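Long-range contact in 1,4-dihydroxy-2-naphthoyl-CoA hydrolase (Prochlorococcus marinus, PDB 2HX5), which probably hydrolyses 1,4-dihydroxy-2-naphthoyl-CoA to 1,4-dihydroxy-2-naphthoate and CoA, a step in phylloquinone (vitamin K1) biosynthesis: residues A[32-37]-A[104-109]. Sequence-based numbering, arbitrary orientation. Where two conformers were deposited one is given.
Sequences RWCHES and FEFRCE
C34, on the helix that includes residues 32-37, packs against two phenylalanines of strand 104-108, over the face of the F104 ring and at the edge of the F106 ring. Its CB sits almost exactly over the middle of the F104 ring, 3.6 Å from the centroid and 2° off the ring normal, a CH-pi contact. With SG beside the backbone N (chi1 -70°), the sulfur leans over the same face toward the ring root, 3.5 Å from F104 CG, and also meets the edge of the F106 ring, 3.7 Å from CZ. Both phenylalanines start out toward the helix and carry CG anti to the carbonyl carbon, beside the backbone N. S37 OG, in the crowded position between N and carbonyl carbon (chi1 78°), donates to a lone pair of C34 O at 2.9 Å and lies at the F104 edge, 3.2 Å from CE2. The W33 indole crosses F106 obliquely; W33 CE3 lies 3.9 Å from F106 CE2, which sits at the edge of the indole, in its plane. An alanine in place of F104 removes the ring face under C34 CB and SG and would probably loosen the packing of the helix on the strand. I118 and L90 of the adjoining strands also pack on F104. The arrangement is characteristic of the hotdog fold, whose long helix is wrapped by an antiparallel sheet.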
# COMPACT_ATOMS: atom_id res chain seq x y z
N ARG A 32 -7.42 -5.18 -1.94
CA ARG A 32 -6.28 -5.99 -1.50
C ARG A 32 -6.74 -7.19 -0.67
O ARG A 32 -6.32 -8.34 -0.81
CB ARG A 32 -5.25 -5.16 -0.68
CG ARG A 32 -4.15 -6.06 -0.13
CD ARG A 32 -3.08 -5.17 0.49
NE ARG A 32 -3.54 -4.54 1.73
CZ ARG A 32 -3.54 -5.10 2.93
NH1 ARG A 32 -3.16 -6.35 3.16
NH2 ARG A 32 -3.96 -4.40 3.96
N TRP A 33 -7.65 -6.92 0.25
CA TRP A 33 -8.19 -8.00 1.08
C TRP A 33 -8.88 -9.08 0.24
O TRP A 33 -8.81 -10.29 0.52
CB TRP A 33 -9.18 -7.50 2.12
CG TRP A 33 -8.59 -6.50 3.12
CD1 TRP A 33 -7.30 -6.16 3.29
CD2 TRP A 33 -9.34 -5.68 3.98
NE1 TRP A 33 -7.19 -5.19 4.27
CE2 TRP A 33 -8.43 -4.87 4.71
CE3 TRP A 33 -10.71 -5.55 4.24
CZ2 TRP A 33 -8.86 -3.93 5.65
CZ3 TRP A 33 -11.11 -4.64 5.18
CH2 TRP A 33 -10.19 -3.84 5.88
N CYS A 34 -9.61 -8.64 -0.78
CA CYS A 34 -10.23 -9.61 -1.69
C CYS A 34 -9.22 -10.49 -2.39
O CYS A 34 -9.29 -11.72 -2.36
CB CYS A 34 -11.05 -8.89 -2.73
SG CYS A 34 -12.58 -8.06 -2.18
N HIS A 35 -8.21 -9.86 -2.96
CA HIS A 35 -7.21 -10.61 -3.69
C HIS A 35 -6.49 -11.58 -2.77
O HIS A 35 -6.28 -12.77 -3.08
CB HIS A 35 -6.25 -9.68 -4.41
CG HIS A 35 -5.37 -10.32 -5.45
ND1 HIS A 35 -4.37 -11.24 -5.17
CD2 HIS A 35 -5.34 -10.12 -6.79
CE1 HIS A 35 -3.75 -11.54 -6.31
NE2 HIS A 35 -4.35 -10.92 -7.30
N GLU A 36 -6.11 -11.08 -1.59
CA GLU A 36 -5.45 -11.98 -0.64
C GLU A 36 -6.34 -13.12 -0.19
O GLU A 36 -5.88 -14.24 -0.01
CB GLU A 36 -5.00 -11.22 0.60
CG GLU A 36 -3.93 -10.18 0.37
CD GLU A 36 -3.36 -9.49 1.61
OE1 GLU A 36 -3.83 -9.84 2.71
OE2 GLU A 36 -2.45 -8.66 1.44
N SER A 37 -7.64 -12.88 -0.02
CA SER A 37 -8.55 -13.98 0.36
C SER A 37 -8.74 -15.00 -0.74
O SER A 37 -8.96 -16.18 -0.48
CB SER A 37 -9.91 -13.47 0.85
OG SER A 37 -10.76 -13.07 -0.22
N PHE A 104 -17.17 -11.28 -3.13
CA PHE A 104 -16.67 -11.27 -1.79
C PHE A 104 -17.66 -10.51 -0.95
O PHE A 104 -17.97 -9.34 -1.23
CB PHE A 104 -15.34 -10.52 -1.75
CG PHE A 104 -14.27 -11.08 -2.67
CD1 PHE A 104 -14.18 -10.73 -4.00
CD2 PHE A 104 -13.34 -11.99 -2.16
CE1 PHE A 104 -13.20 -11.25 -4.83
CE2 PHE A 104 -12.37 -12.48 -2.98
CZ PHE A 104 -12.30 -12.10 -4.32
N GLU A 105 -18.14 -11.12 0.14
CA GLU A 105 -19.03 -10.43 1.07
C GLU A 105 -18.32 -10.29 2.43
O GLU A 105 -17.80 -11.30 2.94
CB GLU A 105 -20.30 -11.26 1.22
CG GLU A 105 -21.27 -10.74 2.14
CD GLU A 105 -22.47 -11.70 2.28
OE1 GLU A 105 -23.05 -12.07 1.26
OE2 GLU A 105 -22.77 -12.09 3.42
N PHE A 106 -18.28 -9.09 3.00
CA PHE A 106 -17.59 -8.83 4.27
C PHE A 106 -18.60 -8.54 5.32
O PHE A 106 -19.42 -7.60 5.14
CB PHE A 106 -16.71 -7.59 4.12
CG PHE A 106 -15.55 -7.78 3.20
CD1 PHE A 106 -15.73 -7.65 1.84
CD2 PHE A 106 -14.25 -8.05 3.68
CE1 PHE A 106 -14.68 -7.82 0.97
CE2 PHE A 106 -13.18 -8.20 2.81
CZ PHE A 106 -13.39 -8.11 1.45
N ARG A 107 -18.63 -9.34 6.39
CA ARG A 107 -19.57 -9.13 7.48
C ARG A 107 -18.81 -8.74 8.74
O ARG A 107 -17.69 -9.19 8.95
CB ARG A 107 -20.41 -10.39 7.77
CG ARG A 107 -21.57 -10.60 6.82
CD ARG A 107 -22.44 -11.83 7.16
NE ARG A 107 -23.35 -12.16 6.05
CZ ARG A 107 -24.60 -11.76 5.93
NH1 ARG A 107 -25.19 -11.04 6.88
NH2 ARG A 107 -25.31 -12.13 4.86
N CYS A 108 -19.41 -7.90 9.57
CA CYS A 108 -18.88 -7.59 10.87
C CYS A 108 -20.09 -7.55 11.78
O CYS A 108 -21.07 -6.88 11.46
CB CYS A 108 -18.21 -6.26 10.85
SG CYS A 108 -17.41 -5.83 12.41
N GLU A 109 -20.00 -8.30 12.87
CA GLU A 109 -21.10 -8.47 13.83
C GLU A 109 -22.36 -8.87 13.05
O GLU A 109 -23.42 -8.27 13.20
CB GLU A 109 -21.26 -7.19 14.65
CG GLU A 109 -20.06 -7.00 15.59
CD GLU A 109 -20.00 -5.63 16.28
OE1 GLU A 109 -21.07 -5.05 16.58
OE2 GLU A 109 -18.87 -5.14 16.52